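PDB 1U5K: DNA repair protein RecO from Deinococcus radiodurans, which is probably involved in DNA repair and in recombination by the RecF pathway, and binds a zinc ion. Local coordinates for residues V12-V17 against M95-D100; L34-R39 against D67-K72; G78-L83 against S119-A124; F113-A118 against Y138-L143; A217-V222 against S231-V236. One frame throughout, in Å; residues are numbered along the deposited sequence.

Interaction 1: residues V12-V17 against M95-D100; sequences VIRRRV and MAEFAD
The guanidinium of Arg-14 is met at its edge by two acids of the helix segment, with Glu-97 CD and Asp-100 OD2 both in its plane. Glu-97 is gripped side-on: NE of Arg-14 donates to OE2 of Glu-97 (2.9 Å), on the syn side of the carboxylate, while NH2 of Arg-14 reaches OE1 of Glu-97 (2.7 Å) from above the carboxylate plane. The same NH2 gives an almost straight bond to Asp-100 OD2 (2.9 Å, 175°), again from above that carboxylate, whose plane is turned 48° from the guanidinium. Beside this network Ile-13 packs its CB on Ala-96 CB (3.8 Å) and its CD1 on Asp-100 CB (3.8 Å). A water links Ile-13 O to Glu-97 OE2. Ile-13 and Arg-14 both face Thr-26, a classic beta bulge in strand 5-17, and strand segment 12-17 runs roughly perpendicular to helix segment 95-100. An alanine in place of Arg-14 would probably leave Glu-97 without its cation across this contact and Asp-100 with only Lys-33 of its two. Lys-33 pairs with Asp-100 through OD1, so Asp-100 is shared by two cations, which would probably favour its ionised form where the N-terminal sheet meets the helices.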
# COMPACT_ATOMS: atom_id res chain seq x y z
N VAL A 12 -18.38 -4.96 5.57
CA VAL A 12 -17.72 -3.86 4.91
C VAL A 12 -16.24 -3.98 5.20
O VAL A 12 -15.84 -3.99 6.36
CB VAL A 12 -18.20 -2.49 5.44
CG1 VAL A 12 -17.49 -1.34 4.75
CG2 VAL A 12 -19.67 -2.35 5.25
N ILE A 13 -15.44 -4.12 4.16
CA ILE A 13 -13.99 -4.21 4.28
C ILE A 13 -13.21 -2.99 3.79
O ILE A 13 -12.03 -2.84 4.10
CB ILE A 13 -13.44 -5.51 3.67
CG1 ILE A 13 -13.69 -5.60 2.17
CG2 ILE A 13 -14.01 -6.69 4.44
CD1 ILE A 13 -12.72 -6.49 1.42
N ARG A 14 -13.88 -2.12 3.03
CA ARG A 14 -13.29 -0.88 2.56
C ARG A 14 -14.40 0.14 2.31
O ARG A 14 -15.46 -0.22 1.78
CB ARG A 14 -12.46 -1.08 1.29
CG ARG A 14 -11.37 -0.03 1.12
CD ARG A 14 -10.37 -0.27 -0.03
NE ARG A 14 -9.65 -1.53 0.09
CZ ARG A 14 -9.92 -2.63 -0.59
NH1 ARG A 14 -10.87 -2.65 -1.52
NH2 ARG A 14 -9.21 -3.73 -0.39
N ARG A 15 -14.13 1.39 2.65
CA ARG A 15 -15.03 2.53 2.47
C ARG A 15 -14.23 3.66 1.85
O ARG A 15 -13.16 4.01 2.36
CB ARG A 15 -15.62 2.93 3.83
CG ARG A 15 -16.28 4.28 3.90
CD ARG A 15 -16.76 4.65 5.29
NE ARG A 15 -17.28 6.02 5.32
CZ ARG A 15 -18.56 6.33 5.42
NH1 ARG A 15 -19.47 5.37 5.52
NH2 ARG A 15 -18.94 7.59 5.45
N ARG A 16 -14.68 4.14 0.69
CA ARG A 16 -14.16 5.33 0.03
C ARG A 16 -15.23 6.41 0.01
O ARG A 16 -16.35 6.18 -0.47
CB ARG A 16 -13.69 4.99 -1.39
CG ARG A 16 -13.25 6.19 -2.22
CD ARG A 16 -11.97 6.84 -1.72
NE ARG A 16 -10.84 5.97 -2.01
CZ ARG A 16 -10.22 5.91 -3.18
NH1 ARG A 16 -10.57 6.72 -4.18
NH2 ARG A 16 -9.22 5.06 -3.36
N VAL A 17 -14.91 7.57 0.55
CA VAL A 17 -15.70 8.78 0.43
C VAL A 17 -15.14 9.50 -0.79
O VAL A 17 -13.99 9.92 -0.85
CB VAL A 17 -15.57 9.71 1.63
CG1 VAL A 17 -16.18 11.06 1.30
CG2 VAL A 17 -16.23 9.11 2.87
N MET A 95 -6.97 -8.42 8.47
CA MET A 95 -7.75 -9.53 7.94
C MET A 95 -8.52 -9.07 6.71
O MET A 95 -8.60 -9.82 5.75
CB MET A 95 -8.75 -10.08 8.96
CG MET A 95 -8.03 -10.68 10.16
SD MET A 95 -7.00 -12.09 9.79
CE MET A 95 -5.50 -11.37 9.37
N ALA A 96 -9.07 -7.86 6.76
CA ALA A 96 -9.87 -7.33 5.66
C ALA A 96 -9.06 -7.22 4.36
O ALA A 96 -9.48 -7.75 3.32
CB ALA A 96 -10.51 -6.02 6.03
N GLU A 97 -7.91 -6.57 4.43
CA GLU A 97 -7.09 -6.34 3.24
C GLU A 97 -6.42 -7.64 2.80
O GLU A 97 -6.28 -7.93 1.61
CB GLU A 97 -6.08 -5.20 3.49
CG GLU A 97 -6.73 -3.83 3.63
CD GLU A 97 -7.27 -3.27 2.31
OE1 GLU A 97 -7.02 -3.84 1.22
OE2 GLU A 97 -7.94 -2.23 2.36
N PHE A 98 -6.09 -8.51 3.75
CA PHE A 98 -5.48 -9.79 3.43
C PHE A 98 -6.48 -10.66 2.68
O PHE A 98 -6.16 -11.23 1.64
CB PHE A 98 -5.01 -10.52 4.69
CG PHE A 98 -4.56 -11.92 4.44
CD1 PHE A 98 -3.30 -12.20 3.92
CD2 PHE A 98 -5.40 -12.98 4.73
CE1 PHE A 98 -2.90 -13.53 3.71
CE2 PHE A 98 -4.99 -14.29 4.54
CZ PHE A 98 -3.75 -14.56 4.00
N ALA A 99 -7.69 -10.74 3.21
CA ALA A 99 -8.70 -11.57 2.55
C ALA A 99 -9.00 -11.10 1.12
O ALA A 99 -9.11 -11.91 0.19
CB ALA A 99 -9.97 -11.65 3.37
N ASP A 100 -9.06 -9.79 0.94
CA ASP A 100 -9.37 -9.21 -0.36
C ASP A 100 -8.26 -9.51 -1.36
O ASP A 100 -8.54 -9.69 -2.54
CB ASP A 100 -9.53 -7.70 -0.29
CG ASP A 100 -10.16 -7.12 -1.54
OD1 ASP A 100 -11.10 -7.68 -2.13
OD2 ASP A 100 -9.73 -6.07 -2.03
O HOH W 1 -9.71 -1.57 4.44

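Interaction 2: residues L34-R39 against D67-K72; sequences LKAIAR and DLASVK
Val-71 leans on Ala-36 and Ala-38, two residues apart on the neighbouring strand. Its CB lies 4.1 Å from Ala-38 CB and also beside the carbonyl oxygen of Ile-37. From there CG2, anti to the carbonyl carbon of Val-71, reaches Ala-36 CB at 3.8 Å. The backbone N of Val-71 donates to Ile-37 O (2.9 Å), and Ile-37 N donates in turn to Ala-69 O (2.9 Å). Ile-37 thus spends both its N-H and its C=O on the partner strand, at the parallel bridge with Ser-70. Its CG2 packs against Ala-69 O, and its CD1 lies 4.2 Å above the centre of the Arg-39 guanidinium plane. Toward the start of the pairing, Lys-35 CG touches Leu-68 CD1 at 4.0 Å, and a water joins Lys-35 O to Ala-69 N. Past the bridge, another water connects Arg-39 N with Val-71 O. Strand 32-38 also pairs antiparallel with strand 23-29, and strand 69-78 with strand 55-61. This parallel pairing of the third and fifth strands, with the short segments at 54°, belongs to the 1-2-3-5-4 strand order of the OB fold.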
# COMPACT_ATOMS: atom_id res chain seq x y z
N LEU A 34 -18.37 -8.07 -3.19
CA LEU A 34 -19.32 -7.12 -3.75
C LEU A 34 -18.78 -5.70 -3.60
O LEU A 34 -18.42 -5.30 -2.50
CB LEU A 34 -20.68 -7.23 -3.03
CG LEU A 34 -21.79 -6.23 -3.36
CD1 LEU A 34 -22.18 -6.28 -4.83
CD2 LEU A 34 -22.99 -6.49 -2.47
N LYS A 35 -18.72 -4.98 -4.71
CA LYS A 35 -18.43 -3.55 -4.74
C LYS A 35 -19.69 -2.79 -5.13
O LYS A 35 -20.41 -3.19 -6.04
CB LYS A 35 -17.29 -3.26 -5.72
CG LYS A 35 -16.69 -1.86 -5.59
CD LYS A 35 -15.26 -1.78 -6.12
CE LYS A 35 -14.80 -0.34 -6.33
NZ LYS A 35 -13.60 -0.19 -7.19
N ALA A 36 -20.00 -1.73 -4.39
CA ALA A 36 -21.19 -0.94 -4.63
C ALA A 36 -21.00 0.49 -4.13
O ALA A 36 -20.13 0.77 -3.31
CB ALA A 36 -22.38 -1.55 -3.93
N ILE A 37 -21.84 1.40 -4.63
CA ILE A 37 -21.79 2.83 -4.35
C ILE A 37 -23.10 3.29 -3.74
O ILE A 37 -24.16 2.98 -4.28
CB ILE A 37 -21.48 3.62 -5.64
CG1 ILE A 37 -21.43 5.12 -5.36
CG2 ILE A 37 -22.51 3.38 -6.75
CD1 ILE A 37 -20.69 5.89 -6.45
N ALA A 38 -23.04 3.99 -2.61
CA ALA A 38 -24.19 4.67 -2.03
C ALA A 38 -24.11 6.14 -2.45
O ALA A 38 -23.27 6.90 -1.96
CB ALA A 38 -24.22 4.52 -0.52
N ARG A 39 -24.94 6.51 -3.42
CA ARG A 39 -24.89 7.85 -4.01
C ARG A 39 -25.43 8.88 -3.02
O ARG A 39 -26.33 8.59 -2.23
CB ARG A 39 -25.58 7.90 -5.36
CG ARG A 39 -24.75 7.25 -6.45
CD ARG A 39 -25.56 6.70 -7.62
NE ARG A 39 -24.82 5.77 -8.47
CZ ARG A 39 -23.85 6.14 -9.31
NH1 ARG A 39 -23.49 7.41 -9.42
NH2 ARG A 39 -23.24 5.22 -10.05
N ASP A 67 -22.01 -0.02 -14.45
CA ASP A 67 -21.41 -1.31 -14.10
C ASP A 67 -21.18 -1.51 -12.60
O ASP A 67 -21.09 -2.65 -12.15
CB ASP A 67 -20.10 -1.52 -14.86
N LEU A 68 -21.07 -0.43 -11.82
CA LEU A 68 -21.06 -0.53 -10.36
C LEU A 68 -22.47 -0.60 -9.78
O LEU A 68 -23.31 0.26 -10.04
CB LEU A 68 -20.33 0.66 -9.73
CG LEU A 68 -19.34 0.37 -8.60
CD1 LEU A 68 -18.30 -0.64 -9.05
CD2 LEU A 68 -18.66 1.65 -8.15
N ALA A 69 -22.74 -1.61 -8.96
CA ALA A 69 -24.03 -1.74 -8.28
C ALA A 69 -24.23 -0.57 -7.33
O ALA A 69 -23.30 -0.08 -6.70
CB ALA A 69 -24.13 -3.06 -7.53
N SER A 70 -25.48 -0.13 -7.24
CA SER A 70 -25.82 1.03 -6.44
C SER A 70 -26.61 0.55 -5.23
O SER A 70 -27.41 -0.36 -5.35
CB SER A 70 -26.55 2.05 -7.32
OG SER A 70 -27.87 2.25 -6.85
N VAL A 71 -26.34 1.12 -4.05
CA VAL A 71 -26.98 0.72 -2.80
C VAL A 71 -28.25 1.53 -2.65
O VAL A 71 -28.20 2.76 -2.68
CB VAL A 71 -26.10 0.98 -1.55
CG1 VAL A 71 -26.86 0.64 -0.28
CG2 VAL A 71 -24.82 0.19 -1.61
N LYS A 72 -29.39 0.85 -2.51
CA LYS A 72 -30.68 1.51 -2.40
C LYS A 72 -31.09 1.56 -0.93
O LYS A 72 -31.68 2.55 -0.48
CB LYS A 72 -31.71 0.80 -3.29
CG LYS A 72 -31.43 0.96 -4.79
CD LYS A 72 -32.67 1.37 -5.62
CE LYS A 72 -32.42 1.62 -7.13
NZ LYS A 72 -33.44 1.15 -8.14
O HOH W 2 -20.87 -3.98 -8.48
O HOH W 3 -27.05 4.78 -4.25

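Interaction 3: residues G78-L83 against S119-A124; sequences GALPTL and SLRGVA
Leu-80 and Leu-83 hold the methyl of Ala-124 between them, where the linker leaving the OB-fold sheet lies against helix 110-125. Leu-80 CD2 comes to 3.9 Å from Ala-124 CB, while its other methyl, CD1, rests 4.0 Å from Leu-120 CB, close to the carbonyl oxygen of Leu-120. One leucine therefore spans a full helical turn, from Leu-120 to Ala-124. Leu-83 makes its contacts through CD2, which sits 3.7 Å from Ala-124 CB and 3.9 Å from Val-123 CG1. In both leucines CG lies anti to the carbonyl carbon (chi1 -60° in Leu-80 and -66° in Leu-83), and the branched ends beyond it meet the helix. The contact is apolar, made by methyl and methylene groups; at its border, the CG of Arg-121 comes near Leu-80 CD2.

In the next shell, the 3-10 turn that begins at Pro-81 brings the two leucines together: Leu-83 N bonds to Leu-80 O, closing the turn around Pro-81. On the helix side, Ala-124 N bonds to Leu-120 O, setting the two residues that Leu-80 touches one turn apart. Farther out, Phe-53 packs on Leu-83, Phe-91 and Val-132 pack on Val-123, and Ala-92 packs on Leu-120. The last three set helix 110-125 against helices 86-102 and 129-141, so the surface the linker meets is itself held by its neighbours. Arg-88 of helix 86-102 donates through NH1 to Val-123 O, and the neighbouring carbonyl, Ala-124 O, accepts a bond from a water at 2.8 Å.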
# COMPACT_ATOMS: atom_id res chain seq x y z
N GLY A 78 -25.06 -6.22 12.50
CA GLY A 78 -24.05 -6.72 13.41
C GLY A 78 -22.91 -5.72 13.45
O GLY A 78 -22.47 -5.21 12.42
N ALA A 79 -22.49 -5.40 14.67
CA ALA A 79 -21.31 -4.57 14.88
C ALA A 79 -20.48 -5.16 16.01
O ALA A 79 -20.98 -5.94 16.81
CB ALA A 79 -21.72 -3.14 15.17
N LEU A 80 -19.21 -4.77 16.05
CA LEU A 80 -18.25 -5.19 17.07
C LEU A 80 -17.59 -3.91 17.58
O LEU A 80 -16.54 -3.50 17.07
CB LEU A 80 -17.25 -6.18 16.48
CG LEU A 80 -17.78 -7.49 15.90
CD1 LEU A 80 -16.88 -8.10 14.81
CD2 LEU A 80 -17.96 -8.53 17.00
N PRO A 81 -18.19 -3.27 18.58
CA PRO A 81 -17.75 -1.95 19.06
C PRO A 81 -16.32 -1.94 19.59
O PRO A 81 -15.60 -0.96 19.63
CB PRO A 81 -18.71 -1.62 20.21
CG PRO A 81 -19.73 -2.68 20.28
CD PRO A 81 -19.39 -3.77 19.28
N THR A 82 -15.87 -3.12 20.00
CA THR A 82 -14.55 -3.31 20.58
C THR A 82 -13.42 -3.19 19.54
O THR A 82 -12.26 -2.90 19.87
CB THR A 82 -14.81 -4.70 21.20
OG1 THR A 82 -14.79 -4.73 22.63
CG2 THR A 82 -14.06 -5.83 20.60
N LEU A 83 -13.76 -3.40 18.27
CA LEU A 83 -12.87 -3.07 17.16
C LEU A 83 -12.43 -1.62 17.08
O LEU A 83 -11.49 -1.30 16.37
CB LEU A 83 -13.48 -3.53 15.83
CG LEU A 83 -13.63 -5.04 15.64
CD1 LEU A 83 -14.18 -5.41 14.27
CD2 LEU A 83 -12.33 -5.76 15.96
N SER A 119 -13.00 -14.53 12.14
CA SER A 119 -11.72 -13.88 12.37
C SER A 119 -11.94 -12.52 13.01
O SER A 119 -11.23 -12.16 13.94
CB SER A 119 -10.86 -13.82 11.10
OG SER A 119 -11.15 -12.69 10.30
N LEU A 120 -12.92 -11.77 12.52
CA LEU A 120 -13.27 -10.48 13.10
C LEU A 120 -13.83 -10.60 14.53
O LEU A 120 -13.46 -9.81 15.39
CB LEU A 120 -14.26 -9.73 12.22
CG LEU A 120 -13.78 -9.30 10.84
CD1 LEU A 120 -14.80 -8.37 10.22
CD2 LEU A 120 -12.39 -8.71 10.80
N ARG A 121 -14.72 -11.54 14.77
CA ARG A 121 -15.17 -11.85 16.12
C ARG A 121 -14.00 -12.17 17.05
O ARG A 121 -13.90 -11.59 18.12
CB ARG A 121 -16.16 -13.02 16.08
CG ARG A 121 -17.50 -12.54 15.56
CD ARG A 121 -18.67 -13.49 15.74
NE ARG A 121 -18.39 -14.89 15.45
CZ ARG A 121 -18.52 -15.45 14.25
NH1 ARG A 121 -18.83 -14.73 13.17
NH2 ARG A 121 -18.27 -16.74 14.14
N GLY A 122 -13.12 -13.08 16.65
CA GLY A 122 -11.92 -13.38 17.40
C GLY A 122 -11.03 -12.20 17.72
O GLY A 122 -10.53 -12.08 18.84
N VAL A 123 -10.80 -11.32 16.75
CA VAL A 123 -9.96 -10.15 16.96
C VAL A 123 -10.68 -9.20 17.91
O VAL A 123 -10.06 -8.48 18.68
CB VAL A 123 -9.63 -9.46 15.62
CG1 VAL A 123 -9.21 -8.02 15.80
CG2 VAL A 123 -8.56 -10.24 14.88
N ALA A 124 -12.01 -9.17 17.81
CA ALA A 124 -12.81 -8.29 18.65
C ALA A 124 -12.87 -8.79 20.10
O ALA A 124 -12.94 -7.97 21.01
CB ALA A 124 -14.21 -8.16 18.09
O HOH W 4 -13.05 -7.53 23.76

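Interaction 4: residues F113-A118 against Y138-L143; sequences FDLFAA and YKLLGL
Apolar contact dominates, and a single methyl, CD1 of Leu-115, carries most of it. It lies 3.5 Å from Leu-140 CD2 and 3.7 Å from Leu-140 CG, so that it fits closely against the branched end of that leucine. The two leucine side chains slide past each other in opposite directions, and Leu-140 CD2 also comes to 4.1 Å from Leu-115 CB. On the following turn Leu-143 adds a lighter touch, its CD1 being 4.2 Å from Leu-115 CD1.

A second kind of contact uses the aliphatic part of a charged residue. Lys-139 crosses Leu-115 at about a right angle, with its CG 3.6 Å from Leu-115 CD1 and its CB beside the same methyl. In Lys-139 the chain bends at chi2 (85°), which turns CD away from the direction of the first bonds. Its methylenes thus pack on Leu-115 of helix 110-125 while the ammonium is held by the carbonyl oxygens of Val-194 and Arg-196.

Phe-116, next to Leu-115, sends its ring away from Leu-140 to Ile-11 and Ile-13 of strand 5-17 and to Met-95 and Ala-99 of helix 86-102. Leu-140 reaches Leu-102 of that helix, and Tyr-138 and Leu-141 face helix 211-225. The contact therefore joins helices 110-125 and 129-141 within a larger helical bundle, with strand 5-17 of the N-terminal sheet on another side of helix 110-125.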
# COMPACT_ATOMS: atom_id res chain seq x y z
N PHE A 113 -16.37 -16.74 3.70
CA PHE A 113 -17.12 -15.71 4.40
C PHE A 113 -17.23 -16.04 5.89
O PHE A 113 -16.96 -15.19 6.75
CB PHE A 113 -18.52 -15.45 3.84
CG PHE A 113 -19.29 -14.46 4.68
CD1 PHE A 113 -19.01 -13.10 4.59
CD2 PHE A 113 -20.18 -14.88 5.65
CE1 PHE A 113 -19.63 -12.20 5.42
CE2 PHE A 113 -20.81 -13.99 6.49
CZ PHE A 113 -20.54 -12.65 6.38
N ASP A 114 -17.61 -17.27 6.19
CA ASP A 114 -17.86 -17.65 7.58
C ASP A 114 -16.58 -17.60 8.42
O ASP A 114 -16.59 -17.14 9.57
CB ASP A 114 -18.38 -19.08 7.65
CG ASP A 114 -19.84 -19.19 7.24
OD1 ASP A 114 -20.59 -18.20 7.33
OD2 ASP A 114 -20.27 -20.28 6.81
N LEU A 115 -15.50 -18.10 7.84
CA LEU A 115 -14.19 -18.02 8.45
C LEU A 115 -13.72 -16.58 8.61
O LEU A 115 -13.11 -16.24 9.64
CB LEU A 115 -13.15 -18.77 7.63
CG LEU A 115 -12.12 -19.73 8.23
CD1 LEU A 115 -10.78 -19.46 7.58
CD2 LEU A 115 -11.99 -19.84 9.74
N PHE A 116 -13.92 -15.76 7.59
CA PHE A 116 -13.59 -14.34 7.73
C PHE A 116 -14.34 -13.64 8.87
O PHE A 116 -13.76 -12.92 9.69
CB PHE A 116 -13.79 -13.60 6.41
CG PHE A 116 -13.55 -12.13 6.52
CD1 PHE A 116 -12.25 -11.64 6.57
CD2 PHE A 116 -14.60 -11.25 6.59
CE1 PHE A 116 -12.02 -10.29 6.73
CE2 PHE A 116 -14.38 -9.91 6.73
CZ PHE A 116 -13.09 -9.42 6.80
N ALA A 117 -15.65 -13.84 8.93
CA ALA A 117 -16.48 -13.25 9.97
C ALA A 117 -16.00 -13.69 11.35
O ALA A 117 -15.88 -12.87 12.27
CB ALA A 117 -17.95 -13.60 9.75
N ALA A 118 -15.63 -14.96 11.47
CA ALA A 118 -15.14 -15.49 12.75
C ALA A 118 -13.82 -14.84 13.14
O ALA A 118 -13.55 -14.62 14.31
CB ALA A 118 -14.99 -17.01 12.69
N TYR A 138 -3.68 -18.08 7.98
CA TYR A 138 -3.20 -19.36 7.48
C TYR A 138 -4.34 -20.31 7.12
O TYR A 138 -4.33 -20.97 6.08
CB TYR A 138 -2.22 -20.02 8.47
CG TYR A 138 -0.78 -19.63 8.32
CD1 TYR A 138 -0.31 -18.45 8.88
CD2 TYR A 138 0.13 -20.43 7.61
CE1 TYR A 138 1.01 -18.09 8.73
CE2 TYR A 138 1.47 -20.09 7.50
CZ TYR A 138 1.90 -18.90 8.05
OH TYR A 138 3.22 -18.50 7.98
N LYS A 139 -5.38 -20.31 7.95
CA LYS A 139 -6.56 -21.10 7.65
C LYS A 139 -7.22 -20.72 6.34
O LYS A 139 -7.65 -21.60 5.60
CB LYS A 139 -7.59 -21.05 8.78
CG LYS A 139 -8.63 -22.15 8.68
CD LYS A 139 -8.20 -23.48 9.30
CE LYS A 139 -9.29 -24.53 9.09
NZ LYS A 139 -8.80 -25.91 9.20
N LEU A 140 -7.29 -19.43 6.04
CA LEU A 140 -7.89 -18.99 4.79
C LEU A 140 -7.09 -19.47 3.58
O LEU A 140 -7.66 -19.59 2.51
CB LEU A 140 -8.04 -17.47 4.74
CG LEU A 140 -9.11 -16.85 5.62
CD1 LEU A 140 -8.86 -15.38 6.00
CD2 LEU A 140 -10.49 -17.04 5.02
N LEU A 141 -5.79 -19.72 3.70
CA LEU A 141 -5.04 -20.32 2.61
C LEU A 141 -5.66 -21.60 2.06
O LEU A 141 -5.59 -21.86 0.85
CB LEU A 141 -3.59 -20.59 3.00
CG LEU A 141 -2.74 -19.45 3.56
CD1 LEU A 141 -1.37 -19.94 4.02
CD2 LEU A 141 -2.58 -18.42 2.48
N GLY A 142 -6.24 -22.41 2.93
CA GLY A 142 -6.91 -23.63 2.53
C GLY A 142 -8.17 -23.45 1.71
O GLY A 142 -8.63 -24.42 1.10
N LEU A 143 -8.75 -22.25 1.68
CA LEU A 143 -9.98 -22.05 0.94
C LEU A 143 -9.78 -21.30 -0.37
O LEU A 143 -10.71 -21.11 -1.14
CB LEU A 143 -10.97 -21.29 1.81
CG LEU A 143 -11.34 -21.95 3.13
CD1 LEU A 143 -12.19 -20.99 3.96
CD2 LEU A 143 -12.07 -23.25 2.90

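Interaction 5: residues A217-V222 against S231-V236; sequences ALEKFV and SWRQLV
Helix segment 217-222 approaches the 3-10 turn 231-235 most closely at Glu-219 and Arg-233, whose CA atoms lie 7.1 Å apart. Glu-219 carries much of the contact, its chain extended beyond CG (chi2 -179°). Its CG lies 3.8 Å from Trp-232 CH2. Glu-219 OE1 is 3.2 Å from Arg-233 CG, and OE2 comes near Val-236 CG1. The charges stay apart, with Glu-219 OE1 4.1 Å from Arg-233 NE, beyond a salt bridge; NH1 of Arg-233 is instead bonded to His-230 O. A water donates to Glu-219 OE1 at 2.6 Å. Within the C-terminal helical region the chain turns back after helix 211-225 and lays its 3-10 segment on that same helix. Replacing Glu-219 by an alanine would probably open a gap beside Trp-232 and Val-236 and leave Arg-233 without its nearby negative charge. Trp-232 also packs its six-membered ring near Val-222, CZ2 to CG1 at 4.0 Å, and one face is covered by the CG of its neighbour Arg-233. Its NE1 hydrogen-bonds to His-230 ND1, and Phe-98 meets the ring edge-to-face. Ser-231 OG bonds Ala-84 O of the second subunit, whose Tyr-89 packs on Arg-233.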
# COMPACT_ATOMS: atom_id res chain seq x y z
N ALA A 217 6.81 -15.84 6.43
CA ALA A 217 6.56 -16.97 5.56
C ALA A 217 5.25 -16.77 4.82
O ALA A 217 5.17 -16.99 3.61
CB ALA A 217 6.55 -18.23 6.37
N LEU A 218 4.25 -16.30 5.56
CA LEU A 218 2.94 -15.99 5.00
C LEU A 218 3.05 -14.96 3.87
O LEU A 218 2.48 -15.19 2.80
CB LEU A 218 1.97 -15.53 6.09
CG LEU A 218 0.57 -15.12 5.63
CD1 LEU A 218 -0.14 -16.34 5.16
CD2 LEU A 218 -0.18 -14.36 6.71
N GLU A 219 3.81 -13.88 4.09
CA GLU A 219 3.99 -12.80 3.12
C GLU A 219 4.67 -13.29 1.84
O GLU A 219 4.21 -12.96 0.76
CB GLU A 219 4.82 -11.67 3.73
CG GLU A 219 4.09 -10.84 4.77
CD GLU A 219 4.95 -9.71 5.31
OE1 GLU A 219 4.81 -8.58 4.81
OE2 GLU A 219 5.78 -9.92 6.21
N LYS A 220 5.74 -14.06 1.99
CA LYS A 220 6.48 -14.59 0.86
C LYS A 220 5.61 -15.55 0.05
O LYS A 220 5.50 -15.43 -1.18
CB LYS A 220 7.73 -15.33 1.35
CG LYS A 220 8.68 -15.83 0.26
CD LYS A 220 9.02 -14.80 -0.80
CE LYS A 220 9.95 -13.68 -0.39
NZ LYS A 220 10.38 -12.98 -1.64
N PHE A 221 5.00 -16.50 0.74
CA PHE A 221 4.14 -17.47 0.09
C PHE A 221 3.01 -16.81 -0.70
O PHE A 221 2.83 -17.13 -1.87
CB PHE A 221 3.57 -18.45 1.12
CG PHE A 221 2.68 -19.51 0.55
CD1 PHE A 221 3.19 -20.55 -0.20
CD2 PHE A 221 1.31 -19.45 0.72
CE1 PHE A 221 2.37 -21.54 -0.71
CE2 PHE A 221 0.49 -20.43 0.19
CZ PHE A 221 1.03 -21.47 -0.52
N VAL A 222 2.27 -15.90 -0.07
CA VAL A 222 1.11 -15.28 -0.71
C VAL A 222 1.52 -14.45 -1.94
O VAL A 222 0.89 -14.51 -2.99
CB VAL A 222 0.21 -14.51 0.28
CG1 VAL A 222 -0.82 -13.68 -0.46
CG2 VAL A 222 -0.48 -15.45 1.25
N SER A 231 -0.59 -4.90 -0.87
CA SER A 231 -0.59 -3.76 0.04
C SER A 231 -1.00 -4.10 1.48
O SER A 231 -0.77 -3.36 2.44
CB SER A 231 -1.45 -2.64 -0.56
OG SER A 231 -2.80 -3.02 -0.75
N TRP A 232 -1.67 -5.22 1.66
CA TRP A 232 -2.02 -5.69 2.99
C TRP A 232 -0.80 -5.90 3.86
O TRP A 232 -0.90 -5.90 5.09
CB TRP A 232 -2.82 -6.98 2.89
CG TRP A 232 -2.08 -8.14 2.32
CD1 TRP A 232 -2.07 -8.52 1.02
CD2 TRP A 232 -1.27 -9.08 3.03
NE1 TRP A 232 -1.25 -9.61 0.86
CE2 TRP A 232 -0.76 -9.99 2.09
CE3 TRP A 232 -0.91 -9.25 4.37
CZ2 TRP A 232 0.06 -11.06 2.44
CZ3 TRP A 232 -0.08 -10.32 4.72
CH2 TRP A 232 0.41 -11.19 3.76
N ARG A 233 0.37 -6.05 3.25
CA ARG A 233 1.60 -6.16 4.02
C ARG A 233 2.01 -4.92 4.81
O ARG A 233 2.73 -5.04 5.79
CB ARG A 233 2.76 -6.57 3.12
CG ARG A 233 2.60 -7.99 2.62
CD ARG A 233 2.85 -8.11 1.16
NE ARG A 233 4.24 -7.95 0.82
CZ ARG A 233 4.72 -7.23 -0.19
NH1 ARG A 233 3.98 -6.49 -1.01
NH2 ARG A 233 6.03 -7.24 -0.38
N GLN A 234 1.44 -3.76 4.47
CA GLN A 234 1.52 -2.56 5.30
C GLN A 234 0.98 -2.77 6.72
O GLN A 234 1.36 -2.08 7.68
CB GLN A 234 0.72 -1.47 4.61
CG GLN A 234 1.30 -0.98 3.30
CD GLN A 234 2.73 -0.52 3.50
OE1 GLN A 234 3.00 0.44 4.23
NE2 GLN A 234 3.67 -1.25 2.92
N LEU A 235 0.07 -3.73 6.88
CA LEU A 235 -0.55 -3.97 8.17
C LEU A 235 0.01 -5.12 9.00
O LEU A 235 -0.47 -5.37 10.11
CB LEU A 235 -2.05 -4.14 7.97
CG LEU A 235 -2.72 -2.99 7.22
CD1 LEU A 235 -4.17 -3.32 6.94
CD2 LEU A 235 -2.55 -1.64 7.91
N VAL A 236 1.00 -5.84 8.48
CA VAL A 236 1.60 -6.93 9.25
C VAL A 236 2.38 -6.32 10.42
O VAL A 236 3.00 -5.29 10.21
CB VAL A 236 2.48 -7.78 8.33
CG1 VAL A 236 3.26 -8.83 9.11
CG2 VAL A 236 1.62 -8.47 7.29
O HOH W 5 5.68 -6.53 6.19

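In the fold
From the N terminus, strand 5-17 opens interaction 1, whose loop closes at helix 86-102; interaction 2, between strands 32-38 and 69-78, falls wholly within that loop and belongs to the same sheet. Interaction 3 starts in the linker after strand 69-78 and ends on helix 110-125, so it crosses both interaction 1 and interaction 4, which runs from helix 110-125 to helix 129-141. Interaction 5 closes last, a short loop of its own after helix 211-225. Phe-116 joins interactions 1 and 4, Trp-232 and Phe-98 join 1 and 5, and Tyr-138 and Leu-141 join 4 and 5. Interactions 1 and 3 fasten sheet and linker to helices, 2 holds the sheet, 4 and 5 the helical region.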